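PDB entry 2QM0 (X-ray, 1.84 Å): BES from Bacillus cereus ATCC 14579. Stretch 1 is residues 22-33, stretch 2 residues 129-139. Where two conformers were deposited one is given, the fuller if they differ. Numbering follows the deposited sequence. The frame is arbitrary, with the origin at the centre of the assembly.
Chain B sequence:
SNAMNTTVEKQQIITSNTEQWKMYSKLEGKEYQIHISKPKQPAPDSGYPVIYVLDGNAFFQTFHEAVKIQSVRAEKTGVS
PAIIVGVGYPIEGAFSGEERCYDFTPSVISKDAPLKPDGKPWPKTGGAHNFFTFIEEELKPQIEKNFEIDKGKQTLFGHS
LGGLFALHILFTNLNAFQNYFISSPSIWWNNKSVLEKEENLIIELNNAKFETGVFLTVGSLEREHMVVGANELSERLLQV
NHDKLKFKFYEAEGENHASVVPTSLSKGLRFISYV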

ATOM      1  N   LYS B  22      12.621   0.788 -20.042  1.00 36.48           N
ATOM      2  CA  LYS B  22      12.912   2.153 -20.445  1.00 38.06           C
ATOM      3  C   LYS B  22      12.262   2.386 -21.823  1.00 38.19           C
ATOM      4  O   LYS B  22      12.441   1.581 -22.750  1.00 38.35           O
HETATM    5  N   MSE B  23      11.473   3.452 -21.927  1.00 37.97           N
HETATM    6  CA  MSE B  23      10.835   3.868 -23.176  1.00 39.19           C
HETATM    7  C   MSE B  23      10.979   5.367 -23.396  1.00 39.07           C
HETATM    8  O   MSE B  23      11.095   6.128 -22.447  1.00 38.57           O
ATOM      9  N   TYR B  24      11.005   5.770 -24.669  1.00 39.42           N
ATOM     10  CA  TYR B  24      10.851   7.170 -25.062  1.00 39.68           C
ATOM     11  C   TYR B  24       9.618   7.337 -25.955  1.00 39.80           C
ATOM     12  O   TYR B  24       9.418   6.552 -26.876  1.00 39.88           O
ATOM     13  N   SER B  25       8.778   8.327 -25.679  1.00 39.66           N
ATOM     14  CA  SER B  25       7.623   8.563 -26.541  1.00 40.37           C
ATOM     15  C   SER B  25       8.111   8.891 -27.955  1.00 41.47           C
ATOM     16  O   SER B  25       9.185   9.502 -28.124  1.00 40.82           O
ATOM     17  N   LYS B  26       7.337   8.451 -28.949  1.00 43.14           N
ATOM     18  CA  LYS B  26       7.688   8.615 -30.377  1.00 45.27           C
ATOM     19  C   LYS B  26       7.808  10.095 -30.748  1.00 45.43           C
ATOM     20  O   LYS B  26       8.821  10.520 -31.298  1.00 45.88           O
ATOM     21  N   LEU B  27       6.776  10.866 -30.401  1.00 45.94           N
ATOM     22  CA  LEU B  27       6.634  12.258 -30.805  1.00 46.12           C
ATOM     23  C   LEU B  27       7.613  13.223 -30.109  1.00 46.16           C
ATOM     24  O   LEU B  27       8.159  14.121 -30.753  1.00 45.94           O
ATOM     25  N   GLU B  28       7.821  13.054 -28.802  1.00 45.04           N
ATOM     26  CA  GLU B  28       8.549  14.059 -28.011  1.00 44.30           C
ATOM     27  C   GLU B  28       9.910  13.574 -27.504  1.00 42.51           C
ATOM     28  O   GLU B  28      10.727  14.380 -27.043  1.00 42.37           O
ATOM     29  N   GLY B  29      10.160  12.268 -27.576  1.00 40.76           N
ATOM     30  CA  GLY B  29      11.344  11.680 -26.904  1.00 39.45           C
ATOM     31  C   GLY B  29      11.314  11.743 -25.361  1.00 38.04           C
ATOM     32  O   GLY B  29      12.357  11.705 -24.702  1.00 38.09           O
ATOM     33  N   LYS B  30      10.112  11.882 -24.793  0.50 37.46           N
ATOM     34  CA  LYS B  30       9.927  11.834 -23.331  0.50 36.31           C
ATOM     35  C   LYS B  30      10.284  10.454 -22.777  0.50 35.86           C
ATOM     36  O   LYS B  30       9.743   9.438 -23.229  0.50 35.37           O
ATOM     37  N   GLU B  31      11.171  10.420 -21.782  1.00 35.72           N
ATOM     38  CA  GLU B  31      11.556   9.154 -21.156  1.00 35.38           C
ATOM     39  C   GLU B  31      10.605   8.717 -20.038  1.00 34.95           C
ATOM     40  O   GLU B  31      10.296   9.492 -19.111  1.00 34.47           O
ATOM     41  N   TYR B  32      10.160   7.467 -20.143  1.00 34.21           N
ATOM     42  CA  TYR B  32       9.304   6.836 -19.142  1.00 33.72           C
ATOM     43  C   TYR B  32       9.981   5.613 -18.537  1.00 33.10           C
ATOM     44  O   TYR B  32      10.759   4.936 -19.213  1.00 32.73           O
ATOM     45  N   GLN B  33       9.690   5.351 -17.263  1.00 32.44           N
ATOM     46  CA  GLN B  33      10.104   4.129 -16.582  1.00 31.46           C
ATOM     47  C   GLN B  33       8.864   3.286 -16.329  1.00 31.39           C
ATOM     48  O   GLN B  33       7.989   3.676 -15.550  1.00 30.94           O
ATOM     49  N   HIS B 129      -3.189  14.947 -24.089  1.00 32.46           N
ATOM     50  CA  HIS B 129      -3.422  14.327 -25.390  1.00 33.59           C
ATOM     51  C   HIS B 129      -2.225  13.474 -25.830  1.00 32.02           C
ATOM     52  O   HIS B 129      -2.391  12.312 -26.224  1.00 31.20           O
ATOM     53  N   ASN B 130      -1.027  14.044 -25.765  1.00 32.25           N
ATOM     54  CA  ASN B 130       0.194  13.311 -26.136  1.00 33.27           C
ATOM     55  C   ASN B 130       0.477  12.112 -25.221  1.00 33.05           C
ATOM     56  O   ASN B 130       1.021  11.096 -25.663  1.00 31.95           O
ATOM     57  N   PHE B 131       0.105  12.241 -23.947  1.00 32.36           N
ATOM     58  CA  PHE B 131       0.348  11.180 -22.975  1.00 32.34           C
ATOM     59  C   PHE B 131      -0.550  10.005 -23.293  1.00 32.80           C
ATOM     60  O   PHE B 131      -0.115   8.838 -23.268  1.00 33.91           O
ATOM     61  N   PHE B 132      -1.788  10.320 -23.644  1.00 34.05           N
ATOM     62  CA  PHE B 132      -2.769   9.301 -23.992  1.00 35.00           C
ATOM     63  C   PHE B 132      -2.328   8.592 -25.259  1.00 35.65           C
ATOM     64  O   PHE B 132      -2.496   7.371 -25.368  1.00 35.91           O
ATOM     65  N   THR B 133      -1.769   9.354 -26.210  1.00 36.36           N
ATOM     66  CA  THR B 133      -1.200   8.775 -27.433  1.00 36.77           C
ATOM     67  C   THR B 133      -0.059   7.826 -27.076  1.00 37.11           C
ATOM     68  O   THR B 133       0.001   6.704 -27.609  1.00 38.16           O
ATOM     69  N   PHE B 134       0.829   8.258 -26.173  1.00 36.00           N
ATOM     70  CA  PHE B 134       1.910   7.400 -25.712  1.00 36.21           C
ATOM     71  C   PHE B 134       1.344   6.118 -25.085  1.00 35.84           C
ATOM     72  O   PHE B 134       1.725   5.010 -25.468  1.00 34.80           O
ATOM     73  N   ILE B 135       0.415   6.257 -24.143  1.00 35.17           N
ATOM     74  CA  ILE B 135      -0.201   5.069 -23.560  1.00 35.50           C
ATOM     75  C   ILE B 135      -0.831   4.115 -24.606  1.00 36.02           C
ATOM     76  O   ILE B 135      -0.499   2.921 -24.637  1.00 35.19           O
ATOM     77  N   GLU B 136      -1.732   4.659 -25.433  1.00 36.75           N
ATOM     78  CA  GLU B 136      -2.598   3.851 -26.316  1.00 38.48           C
ATOM     79  C   GLU B 136      -1.885   3.212 -27.487  1.00 38.86           C
ATOM     80  O   GLU B 136      -2.160   2.060 -27.841  1.00 39.37           O
ATOM     81  N   GLU B 137      -0.964   3.965 -28.071  1.00 39.05           N
ATOM     82  CA  GLU B 137      -0.345   3.584 -29.326  1.00 39.59           C
ATOM     83  C   GLU B 137       1.047   3.016 -29.124  1.00 38.41           C
ATOM     84  O   GLU B 137       1.559   2.350 -30.015  1.00 39.11           O
ATOM     85  N   GLU B 138       1.662   3.275 -27.963  1.00 36.94           N
ATOM     86  CA  GLU B 138       3.049   2.865 -27.735  1.00 35.87           C
ATOM     87  C   GLU B 138       3.212   1.855 -26.593  1.00 34.76           C
ATOM     88  O   GLU B 138       3.637   0.723 -26.823  1.00 33.75           O
ATOM     89  N   LEU B 139       2.790   2.235 -25.387  1.00 32.55           N
ATOM     90  CA  LEU B 139       2.933   1.370 -24.224  1.00 31.93           C
ATOM     91  C   LEU B 139       2.057   0.107 -24.312  1.00 31.51           C
ATOM     92  O   LEU B 139       2.556  -0.995 -24.176  1.00 32.11           O
TER

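Residues 22–33 form a β-hairpin whose two strands, 22–24 and 31–33, are joined by a loop, and the helix of residues 129–139 packs against it, running at 116° to the first strand. The contact buries 585 Å², summed over both sides, and the three residues most covered are Glu138 and Phe134 from the helix and Tyr32 from the hairpin.

Phe134 points toward the hairpin with chi1 in the t well (166°), which lays its ring beside that of Tyr32. Tyr32 also points toward its partner, with chi1 m (-73°), and the two rings form an offset stack, their centroids 4.2 Å apart and their planes at 13°. The closest approach is 3.6 Å, between Tyr32 CD2 and Phe134 CZ. Around the rest of the Phe134 ring the hairpin supplies smaller contacts. Met23 CB lies at the ring edge, 4.3 Å from Phe134 CE1, while Ser25 CB approaches Phe134 CD1 to 3.8 Å. Met23 and Tyr32 can both serve this one ring because they are paired across the hairpin by two backbone hydrogen bonds, Met23 N to Tyr32 O (3.2 Å) and Tyr32 N to Met23 O (2.8 Å), and both point toward the helix.

The Tyr32 ring extends further, to Phe131, one helical turn before Phe134. Here the planes are again nearly parallel, at 18°, but the rings are slid apart, with centroids separated by 5.7 Å, and barely overlap. The contact is nevertheless close: Tyr32 OH is 3.2 Å from Phe131 CD1, and Tyr32 CE1 is 3.5 Å from Phe131 CE1. The CA-to-CB bond of Phe131 is directed sideways, yet its t rotamer brings the end of the side chain nearer the hairpin. The Tyr32 hydroxyl finds its hydrogen bond elsewhere in the structure.

At the other end of the aromatic cluster, selenomethionine Met23 (chi1 m, chi2 t, chi3 p) reaches Leu139, with SE 3.8 Å from Leu139 CD1. Leu139, with chi1 t and chi2 p, likewise starts out sideways and ends nearer the hairpin.

Glu138 provides the polar anchor. With chi1 m and chi2 t, its side chain extends to the hairpin loop, where Glu138 OE1 accepts a hydrogen bond from Lys26 N at 2.7 Å. The same oxygen lies 3.3 Å from Ser25 CA. The second carboxylate oxygen continues the attachment through water 1, which donates to Glu138 OE2 at 2.5 Å and accepts from Leu27 N at 3.3 Å. One carboxylate thus holds two successive backbone amides, one directly and one through solvent. The loop is also braced internally, as Lys30 N donates to Ser25 OG (3.2 Å), with Ser25 chi1 in the p well.

Beyond this anchor, Asn130 (chi1 m) points toward the loop and meets two side chains directed back at it. Leu27 CD2 lies 3.5 Å from Asn130 OD1, and Glu28 CD lies 3.6 Å from Asn130 ND2.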

ATOM      1  CB  LYS B  22      14.439   2.345 -20.486  1.00 39.02           C
ATOM      2  CG  LYS B  22      14.965   3.739 -20.805  1.00 41.23           C
ATOM      3  CD  LYS B  22      16.397   3.834 -20.276  1.00 44.89           C
ATOM      4  CE  LYS B  22      17.280   4.695 -21.155  1.00 47.86           C
ATOM      5  NZ  LYS B  22      18.671   4.113 -21.208  1.00 50.55           N
HETATM    6  CB  MSE B  23       9.362   3.497 -23.200  1.00 38.54           C
HETATM    7  CG  MSE B  23       9.117   2.046 -22.864  1.00 39.81           C
HETATM    8 SE   MSE B  23       7.305   1.497 -23.148  0.70 42.26          SE
HETATM    9  CE  MSE B  23       7.192   1.612 -25.085  1.00 41.52           C
ATOM     10  CB  TYR B  24      12.087   7.694 -25.775  1.00 39.82           C
ATOM     11  CG  TYR B  24      13.387   7.508 -25.047  1.00 39.65           C
ATOM     12  CD1 TYR B  24      13.888   8.499 -24.196  1.00 40.67           C
ATOM     13  CD2 TYR B  24      14.149   6.369 -25.246  1.00 40.89           C
ATOM     14  CE1 TYR B  24      15.105   8.341 -23.556  1.00 40.23           C
ATOM     15  CE2 TYR B  24      15.352   6.195 -24.609  1.00 40.53           C
ATOM     16  CZ  TYR B  24      15.828   7.180 -23.774  1.00 40.32           C
ATOM     17  OH  TYR B  24      17.039   6.972 -23.168  1.00 41.56           O
ATOM     18  CB  SER B  25       6.706   9.664 -26.006  1.00 40.25           C
ATOM     19  OG  SER B  25       7.352  10.931 -25.979  1.00 40.89           O
ATOM     20  CB  LYS B  26       6.657   7.932 -31.292  1.00 44.94           C
ATOM     21  CG  LYS B  26       6.841   6.434 -31.512  1.00 46.30           C
ATOM     22  CD  LYS B  26       6.012   5.957 -32.729  1.00 47.93           C
ATOM     23  CE  LYS B  26       4.873   4.965 -32.378  1.00 50.65           C
ATOM     24  NZ  LYS B  26       5.303   3.522 -32.346  1.00 50.58           N
ATOM     25  CB  LEU B  27       5.174  12.702 -30.575  1.00 46.54           C
ATOM     26  CG  LEU B  27       4.706  14.145 -30.850  1.00 46.54           C
ATOM     27  CD1 LEU B  27       4.599  14.424 -32.338  1.00 48.37           C
ATOM     28  CD2 LEU B  27       3.375  14.386 -30.180  1.00 46.99           C
ATOM     29  CB  GLU B  28       7.690  14.562 -26.829  1.00 44.00           C
ATOM     30  CG  GLU B  28       6.395  15.305 -27.215  1.00 46.13           C
ATOM     31  CD  GLU B  28       5.642  15.958 -26.014  1.00 47.02           C
ATOM     32  OE1 GLU B  28       5.089  15.224 -25.135  1.00 50.43           O
ATOM     33  OE2 GLU B  28       5.578  17.218 -25.969  1.00 49.69           O
ATOM     34  CB  LYS B  30       8.479  12.168 -22.946  0.50 36.32           C
ATOM     35  CG  LYS B  30       8.212  13.628 -22.577  0.50 36.41           C
ATOM     36  CD  LYS B  30       6.869  13.792 -21.816  0.50 35.68           C
ATOM     37  CE  LYS B  30       7.024  13.713 -20.291  0.50 33.73           C
ATOM     38  NZ  LYS B  30       6.117  14.665 -19.545  0.50 32.54           N
ATOM     39  CB  GLU B  31      12.978   9.202 -20.629  1.00 35.71           C
ATOM     40  CG  GLU B  31      13.536   7.825 -20.280  1.00 35.57           C
ATOM     41  CD  GLU B  31      14.874   7.842 -19.547  1.00 36.96           C
ATOM     42  OE1 GLU B  31      15.566   8.888 -19.523  1.00 39.25           O
ATOM     43  OE2 GLU B  31      15.233   6.790 -18.982  1.00 38.68           O
ATOM     44  CB  TYR B  32       7.981   6.428 -19.788  1.00 33.19           C
ATOM     45  CG  TYR B  32       7.100   7.611 -20.066  1.00 32.90           C
ATOM     46  CD1 TYR B  32       6.218   8.095 -19.092  1.00 33.06           C
ATOM     47  CD2 TYR B  32       7.178   8.291 -21.278  1.00 34.10           C
ATOM     48  CE1 TYR B  32       5.415   9.198 -19.334  1.00 33.43           C
ATOM     49  CE2 TYR B  32       6.378   9.404 -21.529  1.00 34.14           C
ATOM     50  CZ  TYR B  32       5.488   9.844 -20.549  1.00 33.32           C
ATOM     51  OH  TYR B  32       4.695  10.939 -20.785  1.00 32.72           O
ATOM     52  CB  GLN B  33      10.796   4.483 -15.264  1.00 31.84           C
ATOM     53  CG  GLN B  33      11.553   3.320 -14.598  1.00 31.78           C
ATOM     54  CD  GLN B  33      12.218   3.744 -13.321  1.00 32.08           C
ATOM     55  OE1 GLN B  33      11.561   3.892 -12.292  1.00 34.71           O
ATOM     56  NE2 GLN B  33      13.537   3.935 -13.367  1.00 31.82           N
ATOM     57  CB  HIS B 129      -3.798  15.360 -26.477  1.00 34.41           C
ATOM     58  CG  HIS B 129      -3.649  14.806 -27.859  1.00 39.67           C
ATOM     59  ND1 HIS B 129      -4.502  13.845 -28.366  1.00 44.31           N
ATOM     60  CD2 HIS B 129      -2.695  15.003 -28.807  1.00 42.64           C
ATOM     61  CE1 HIS B 129      -4.094  13.494 -29.579  1.00 44.13           C
ATOM     62  NE2 HIS B 129      -2.998  14.178 -29.865  1.00 44.58           N
ATOM     63  CB  ASN B 130       1.423  14.230 -26.143  1.00 33.41           C
ATOM     64  CG  ASN B 130       1.393  15.253 -27.280  1.00 37.56           C
ATOM     65  OD1 ASN B 130       0.553  15.186 -28.181  1.00 39.72           O
ATOM     66  ND2 ASN B 130       2.280  16.231 -27.208  1.00 38.27           N
ATOM     67  CB  PHE B 131       0.100  11.708 -21.547  1.00 32.27           C
ATOM     68  CG  PHE B 131       0.445  10.718 -20.451  1.00 31.18           C
ATOM     69  CD1 PHE B 131       1.621   9.984 -20.488  1.00 31.01           C
ATOM     70  CD2 PHE B 131      -0.415  10.546 -19.366  1.00 31.05           C
ATOM     71  CE1 PHE B 131       1.957   9.091 -19.418  1.00 34.09           C
ATOM     72  CE2 PHE B 131      -0.100   9.641 -18.312  1.00 31.41           C
ATOM     73  CZ  PHE B 131       1.084   8.928 -18.346  1.00 29.78           C
ATOM     74  CB  PHE B 132      -4.157   9.922 -24.171  1.00 35.04           C
ATOM     75  CG  PHE B 132      -5.230   8.921 -24.478  1.00 34.94           C
ATOM     76  CD1 PHE B 132      -5.634   7.995 -23.524  1.00 37.41           C
ATOM     77  CD2 PHE B 132      -5.812   8.884 -25.741  1.00 38.19           C
ATOM     78  CE1 PHE B 132      -6.629   7.071 -23.805  1.00 37.86           C
ATOM     79  CE2 PHE B 132      -6.806   7.952 -26.039  1.00 39.37           C
ATOM     80  CZ  PHE B 132      -7.213   7.046 -25.069  1.00 37.51           C
ATOM     81  CB  THR B 133      -0.709   9.860 -28.423  1.00 36.76           C
ATOM     82  OG1 THR B 133      -1.785  10.765 -28.718  1.00 36.72           O
ATOM     83  CG2 THR B 133      -0.217   9.229 -29.718  1.00 38.58           C
ATOM     84  CB  PHE B 134       2.868   8.139 -24.767  1.00 36.24           C
ATOM     85  CG  PHE B 134       3.797   7.220 -24.022  1.00 37.79           C
ATOM     86  CD1 PHE B 134       4.888   6.639 -24.671  1.00 38.54           C
ATOM     87  CD2 PHE B 134       3.537   6.873 -22.686  1.00 37.00           C
ATOM     88  CE1 PHE B 134       5.739   5.758 -23.985  1.00 36.01           C
ATOM     89  CE2 PHE B 134       4.367   5.993 -22.004  1.00 38.28           C
ATOM     90  CZ  PHE B 134       5.475   5.429 -22.660  1.00 38.70           C
ATOM     91  CB  ILE B 135      -1.250   5.406 -22.458  1.00 34.60           C
ATOM     92  CG1 ILE B 135      -0.559   6.124 -21.280  1.00 35.08           C
ATOM     93  CG2 ILE B 135      -1.952   4.110 -22.010  1.00 34.86           C
ATOM     94  CD1 ILE B 135      -1.551   6.676 -20.190  1.00 35.64           C
ATOM     95  CB  GLU B 136      -3.785   4.679 -26.835  1.00 38.72           C
ATOM     96  CG  GLU B 136      -4.834   4.873 -25.786  1.00 39.77           C
ATOM     97  CD  GLU B 136      -5.509   3.573 -25.336  1.00 41.72           C
ATOM     98  OE1 GLU B 136      -6.013   2.793 -26.186  1.00 42.38           O
ATOM     99  OE2 GLU B 136      -5.556   3.348 -24.111  1.00 39.62           O
ATOM    100  CB  GLU B 137      -0.291   4.786 -30.289  1.00 38.93           C
ATOM    101  CG  GLU B 137      -1.659   5.366 -30.632  1.00 40.62           C
ATOM    102  CD  GLU B 137      -1.619   6.533 -31.623  1.00 42.39           C
ATOM    103  OE1 GLU B 137      -2.711   7.087 -31.890  1.00 47.30           O
ATOM    104  OE2 GLU B 137      -0.533   6.896 -32.154  1.00 44.41           O
ATOM    105  CB  GLU B 138       3.985   4.080 -27.601  1.00 35.61           C
ATOM    106  CG  GLU B 138       4.021   4.893 -28.899  1.00 36.94           C
ATOM    107  CD  GLU B 138       4.626   6.280 -28.786  1.00 36.90           C
ATOM    108  OE1 GLU B 138       5.721   6.420 -28.216  1.00 39.17           O
ATOM    109  OE2 GLU B 138       4.020   7.243 -29.311  1.00 37.96           O
ATOM    110  CB  LEU B 139       2.616   2.169 -22.931  1.00 30.01           C
ATOM    111  CG  LEU B 139       2.650   1.320 -21.652  1.00 28.78           C
ATOM    112  CD1 LEU B 139       4.016   0.660 -21.416  1.00 27.71           C
ATOM    113  CD2 LEU B 139       2.292   2.220 -20.433  1.00 30.43           C
TER
HETATM  114  O   HOH W   1       4.035   9.705 -29.066  1.00 44.52           O